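Local coordinates for hypothetical protein (PDB 1QYI), which is of unknown function but carries a haloacid dehalogenase-like domain, so it is probably a hydrolase of the HAD superfamily, at residues A[17-29]-A[175-187]. Residues are numbered along the deposited sequence; the frame is centred on the assembly and turned at random.
Sequences RCFDVSALTVYEL and TLAQEVYQEWYLG
The Y181 ring takes V21 on one face and polar atoms of the same helix at its rim: CG1 of V21 stands over the face, 3.7 Å from the ring centroid, while the T25 hydroxyl OG1 and the backbone atoms S22 N and C18 O lie at the edge, near the ring plane. L24 covers one face of the W184 indole, its CD1 being 4.0 Å from the centroid of the six-membered ring and almost on the normal. E28 OE1 reaches that indole obliquely, 2.7 Å from W184 NE1 but at an angle too poor for a hydrogen bond; the carboxylate plane stands 83° from the ring. K204 pairs with E28 OE1 in a salt bridge and also makes a cation-pi contact with W184, so its charge probably steadies the buried carboxylate. The two segments belong to long helices of the mainly helical part of the chain, away from the parallel sheet of the HAD-like fold, and pack knobs into holes with their axes 9.1 Å apart at 126°. T25 enters the hole made by A177, V180, Y181 and W184. With OG1 beside its own backbone N (chi1 -67°), the hydroxyl donates to V21 O, 2.9 Å away and above the carbonyl plane, and CG2 is directed at A177 and V180. V21 CG1, anti to the backbone N, also presses on W184 CB, whereas CG2 meets Y185 CD2. At one end C18 SG lies 3.9 Å from Y185 CE2, an oblique sulfur-aromatic contact; at the other, the two methyls of L29 divide between V180 CG2 and A177 CB.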
loop_
_atom_site.group_PDB
_atom_site.type_symbol
_atom_site.label_atom_id
_atom_site.label_comp_id
_atom_site.label_asym_id
_atom_site.label_seq_id
_atom_site.Cartn_x
_atom_site.Cartn_y
_atom_site.Cartn_z
ATOM N N ARG A 17 -2.196 -7.996 2.324
ATOM C CA ARG A 17 -0.977 -8.161 3.099
ATOM C C ARG A 17 -0.511 -6.821 3.668
ATOM O O ARG A 17 0.067 -6.775 4.750
ATOM C CB ARG A 17 0.123 -8.766 2.226
ATOM C CG ARG A 17 1.027 -9.754 2.946
ATOM C CD ARG A 17 0.468 -11.176 2.912
ATOM N NE ARG A 17 -0.117 -11.593 4.186
ATOM C CZ ARG A 17 -0.198 -12.862 4.596
ATOM N NH1 ARG A 17 0.269 -13.844 3.842
ATOM N NH2 ARG A 17 -0.740 -13.154 5.769
ATOM N N CYS A 18 -0.756 -5.735 2.933
ATOM C CA CYS A 18 -0.362 -4.417 3.407
ATOM C C CYS A 18 -1.078 -4.150 4.723
ATOM O O CYS A 18 -0.449 -3.773 5.718
ATOM C CB CYS A 18 -0.721 -3.330 2.386
ATOM S SG CYS A 18 0.388 -3.239 0.941
ATOM N N PHE A 19 -2.391 -4.361 4.731
ATOM C CA PHE A 19 -3.192 -4.148 5.934
ATOM C C PHE A 19 -2.727 -5.102 7.046
ATOM O O PHE A 19 -2.784 -4.764 8.235
ATOM C CB PHE A 19 -4.677 -4.361 5.615
ATOM C CG PHE A 19 -5.140 -3.640 4.372
ATOM C CD1 PHE A 19 -4.818 -2.298 4.163
ATOM C CD2 PHE A 19 -5.903 -4.300 3.413
ATOM C CE1 PHE A 19 -5.247 -1.629 3.021
ATOM C CE2 PHE A 19 -6.336 -3.639 2.267
ATOM C CZ PHE A 19 -6.008 -2.297 2.068
ATOM N N ASP A 20 -2.267 -6.289 6.650
ATOM C CA ASP A 20 -1.749 -7.280 7.587
ATOM C C ASP A 20 -0.495 -6.691 8.231
ATOM O O ASP A 20 -0.432 -6.509 9.445
ATOM C CB ASP A 20 -1.344 -8.566 6.857
ATOM C CG ASP A 20 -2.484 -9.535 6.677
ATOM O OD1 ASP A 20 -3.672 -9.160 6.864
ATOM O OD2 ASP A 20 -2.174 -10.694 6.326
ATOM N N VAL A 21 0.509 -6.398 7.411
ATOM C CA VAL A 21 1.747 -5.848 7.941
ATOM C C VAL A 21 1.418 -4.605 8.762
ATOM O O VAL A 21 1.962 -4.418 9.850
ATOM C CB VAL A 21 2.751 -5.503 6.832
ATOM C CG1 VAL A 21 4.004 -4.897 7.441
ATOM C CG2 VAL A 21 3.106 -6.770 6.060
ATOM N N SER A 22 0.514 -3.767 8.264
ATOM C CA SER A 22 0.137 -2.579 9.007
ATOM C C SER A 22 -0.316 -2.976 10.426
ATOM O O SER A 22 0.091 -2.346 11.416
ATOM C CB SER A 22 -0.973 -1.825 8.276
ATOM O OG SER A 22 -1.443 -0.727 9.058
ATOM N N ALA A 23 -1.136 -4.025 10.526
ATOM C CA ALA A 23 -1.616 -4.512 11.828
ATOM C C ALA A 23 -0.460 -5.036 12.684
ATOM O O ALA A 23 -0.346 -4.690 13.857
ATOM C CB ALA A 23 -2.658 -5.617 11.633
ATOM N N LEU A 24 0.383 -5.880 12.094
ATOM C CA LEU A 24 1.538 -6.432 12.803
ATOM C C LEU A 24 2.461 -5.334 13.301
ATOM O O LEU A 24 3.115 -5.475 14.330
ATOM C CB LEU A 24 2.349 -7.360 11.899
ATOM C CG LEU A 24 1.834 -8.771 11.655
ATOM C CD1 LEU A 24 2.968 -9.601 11.058
ATOM C CD2 LEU A 24 1.382 -9.382 12.978
ATOM N N THR A 25 2.525 -4.236 12.563
ATOM C CA THR A 25 3.392 -3.144 12.971
ATOM C C THR A 25 2.922 -2.575 14.297
ATOM O O THR A 25 3.677 -2.546 15.271
ATOM C CB THR A 25 3.428 -2.056 11.914
ATOM O OG1 THR A 25 4.074 -2.580 10.748
ATOM C CG2 THR A 25 4.202 -0.853 12.410
ATOM N N VAL A 26 1.669 -2.143 14.334
ATOM C CA VAL A 26 1.084 -1.587 15.545
ATOM C C VAL A 26 1.265 -2.566 16.705
ATOM O O VAL A 26 1.687 -2.189 17.803
ATOM C CB VAL A 26 -0.417 -1.312 15.323
ATOM C CG1 VAL A 26 -1.006 -0.579 16.515
ATOM C CG2 VAL A 26 -0.605 -0.504 14.054
ATOM N N TYR A 27 0.972 -3.835 16.447
ATOM C CA TYR A 27 1.096 -4.867 17.473
ATOM C C TYR A 27 2.548 -5.050 17.971
ATOM O O TYR A 27 2.790 -5.160 19.169
ATOM C CB TYR A 27 0.512 -6.187 16.930
ATOM C CG TYR A 27 0.122 -7.206 17.985
ATOM C CD1 TYR A 27 -0.815 -6.904 18.985
ATOM C CD2 TYR A 27 0.690 -8.479 17.982
ATOM C CE1 TYR A 27 -1.167 -7.855 19.958
ATOM C CE2 TYR A 27 0.350 -9.430 18.936
ATOM C CZ TYR A 27 -0.568 -9.122 19.921
ATOM O OH TYR A 27 -0.850 -10.074 20.877
ATOM N N GLU A 28 3.518 -5.072 17.067
ATOM C CA GLU A 28 4.899 -5.232 17.498
ATOM C C GLU A 28 5.382 -4.031 18.291
ATOM O O GLU A 28 6.218 -4.152 19.186
ATOM C CB GLU A 28 5.823 -5.405 16.314
ATOM C CG GLU A 28 7.192 -5.908 16.710
ATOM C CD GLU A 28 8.208 -5.695 15.623
ATOM O OE1 GLU A 28 7.810 -5.664 14.427
ATOM O OE2 GLU A 28 9.408 -5.574 15.971
ATOM N N LEU A 29 4.873 -2.862 17.937
ATOM C CA LEU A 29 5.238 -1.633 18.623
ATOM C C LEU A 29 4.554 -1.587 19.992
ATOM O O LEU A 29 4.844 -0.720 20.822
ATOM C CB LEU A 29 4.799 -0.430 17.785
ATOM C CG LEU A 29 5.849 0.495 17.169
ATOM C CD1 LEU A 29 7.116 -0.266 16.806
ATOM C CD2 LEU A 29 5.236 1.142 15.925
ATOM N N THR A 175 8.656 7.952 11.607
ATOM C CA THR A 175 9.783 7.313 10.943
ATOM C C THR A 175 10.028 5.933 11.539
ATOM O O THR A 175 10.320 4.984 10.818
ATOM C CB THR A 175 11.044 8.200 11.072
ATOM O OG1 THR A 175 10.775 9.468 10.466
ATOM C CG2 THR A 175 12.244 7.570 10.382
ATOM N N LEU A 176 9.887 5.824 12.858
ATOM C CA LEU A 176 10.067 4.552 13.545
ATOM C C LEU A 176 9.048 3.538 13.060
ATOM O O LEU A 176 9.411 2.468 12.566
ATOM C CB LEU A 176 9.904 4.713 15.058
ATOM C CG LEU A 176 9.938 3.404 15.856
ATOM C CD1 LEU A 176 11.257 2.670 15.610
ATOM C CD2 LEU A 176 9.753 3.696 17.341
ATOM N N ALA A 177 7.772 3.881 13.208
ATOM C CA ALA A 177 6.677 3.014 12.809
ATOM C C ALA A 177 6.791 2.627 11.350
ATOM O O ALA A 177 6.484 1.502 10.974
ATOM C CB ALA A 177 5.358 3.716 13.050
ATOM N N GLN A 178 7.247 3.558 10.529
ATOM C CA GLN A 178 7.356 3.276 9.120
ATOM C C GLN A 178 8.521 2.338 8.833
ATOM O O GLN A 178 8.444 1.524 7.912
ATOM C CB GLN A 178 7.463 4.584 8.337
ATOM C CG GLN A 178 7.366 4.410 6.847
ATOM C CD GLN A 178 8.724 4.452 6.185
ATOM O OE1 GLN A 178 9.733 4.073 6.785
ATOM N NE2 GLN A 178 8.759 4.904 4.934
ATOM N N GLU A 179 9.585 2.412 9.633
ATOM C CA GLU A 179 10.731 1.520 9.416
ATOM C C GLU A 179 10.371 0.102 9.833
ATOM O O GLU A 179 10.804 -0.871 9.209
ATOM C CB GLU A 179 11.971 1.990 10.197
ATOM C CG GLU A 179 12.456 3.361 9.777
ATOM C CD GLU A 179 13.793 3.746 10.379
ATOM O OE1 GLU A 179 14.136 3.284 11.487
ATOM O OE2 GLU A 179 14.506 4.545 9.747
ATOM N N VAL A 180 9.560 -0.002 10.880
ATOM C CA VAL A 180 9.139 -1.299 11.390
ATOM C C VAL A 180 8.280 -1.996 10.354
ATOM O O VAL A 180 8.366 -3.211 10.178
ATOM C CB VAL A 180 8.313 -1.165 12.687
ATOM C CG1 VAL A 180 7.969 -2.542 13.218
ATOM C CG2 VAL A 180 9.087 -0.366 13.724
ATOM N N TYR A 181 7.446 -1.225 9.672
ATOM C CA TYR A 181 6.568 -1.796 8.656
ATOM C C TYR A 181 7.362 -2.291 7.439
ATOM O O TYR A 181 7.123 -3.390 6.909
ATOM C CB TYR A 181 5.534 -0.752 8.227
ATOM C CG TYR A 181 4.695 -1.156 7.039
ATOM C CD1 TYR A 181 5.204 -1.066 5.739
ATOM C CD2 TYR A 181 3.380 -1.604 7.204
ATOM C CE1 TYR A 181 4.433 -1.400 4.641
ATOM C CE2 TYR A 181 2.601 -1.943 6.110
ATOM C CZ TYR A 181 3.135 -1.838 4.833
ATOM O OH TYR A 181 2.376 -2.168 3.739
ATOM N N GLN A 182 8.321 -1.469 7.016
ATOM C CA GLN A 182 9.145 -1.790 5.863
ATOM C C GLN A 182 9.963 -3.061 6.076
ATOM O O GLN A 182 10.121 -3.865 5.153
ATOM C CB GLN A 182 10.048 -0.594 5.515
ATOM C CG GLN A 182 9.276 0.602 4.958
ATOM C CD GLN A 182 8.651 0.324 3.596
ATOM O OE1 GLN A 182 9.321 0.428 2.570
ATOM N NE2 GLN A 182 7.368 -0.051 3.582
ATOM N N GLU A 183 10.477 -3.259 7.287
ATOM C CA GLU A 183 11.253 -4.462 7.547
ATOM C C GLU A 183 10.301 -5.652 7.543
ATOM O O GLU A 183 10.617 -6.721 7.022
ATOM C CB GLU A 183 11.992 -4.374 8.882
ATOM C CG GLU A 183 13.418 -4.842 8.745
ATOM C CD GLU A 183 14.169 -4.910 10.057
ATOM O OE1 GLU A 183 14.254 -3.877 10.754
ATOM O OE2 GLU A 183 14.683 -6.002 10.382
ATOM N N TRP A 184 9.128 -5.448 8.128
ATOM C CA TRP A 184 8.099 -6.472 8.163
ATOM C C TRP A 184 7.785 -6.900 6.726
ATOM O O TRP A 184 7.764 -8.087 6.407
ATOM C CB TRP A 184 6.839 -5.901 8.810
ATOM C CG TRP A 184 6.639 -6.267 10.266
ATOM C CD1 TRP A 184 6.182 -5.456 11.263
ATOM C CD2 TRP A 184 6.793 -7.571 10.841
ATOM N NE1 TRP A 184 6.030 -6.184 12.426
ATOM C CE2 TRP A 184 6.386 -7.480 12.191
ATOM C CE3 TRP A 184 7.211 -8.810 10.339
ATOM C CZ2 TRP A 184 6.405 -8.573 13.050
ATOM C CZ3 TRP A 184 7.231 -9.898 11.191
ATOM C CH2 TRP A 184 6.817 -9.771 12.538
ATOM N N TYR A 185 7.566 -5.916 5.861
ATOM C CA TYR A 185 7.227 -6.177 4.472
ATOM C C TYR A 185 8.378 -6.644 3.583
ATOM O O TYR A 185 8.347 -7.764 3.069
ATOM C CB TYR A 185 6.576 -4.934 3.865
ATOM C CG TYR A 185 5.709 -5.195 2.646
ATOM C CD1 TYR A 185 6.271 -5.426 1.391
ATOM C CD2 TYR A 185 4.318 -5.192 2.753
ATOM C CE1 TYR A 185 5.463 -5.643 0.269
ATOM C CE2 TYR A 185 3.507 -5.409 1.650
ATOM C CZ TYR A 185 4.081 -5.629 0.414
ATOM O OH TYR A 185 3.266 -5.806 -0.676
ATOM N N LEU A 186 9.383 -5.796 3.384
ATOM C CA LEU A 186 10.512 -6.161 2.523
ATOM C C LEU A 186 11.400 -7.236 3.128
ATOM O O LEU A 186 12.061 -7.985 2.405
ATOM C CB LEU A 186 11.369 -4.932 2.221
ATOM C CG LEU A 186 10.632 -3.678 1.742
ATOM C CD1 LEU A 186 11.588 -2.499 1.784
ATOM C CD2 LEU A 186 10.068 -3.886 0.336
ATOM N N GLY A 187 11.407 -7.322 4.452
ATOM C CA GLY A 187 12.267 -8.288 5.108
ATOM C C GLY A 187 13.588 -7.594 5.401
ATOM O O GLY A 187 13.910 -6.595 4.769
#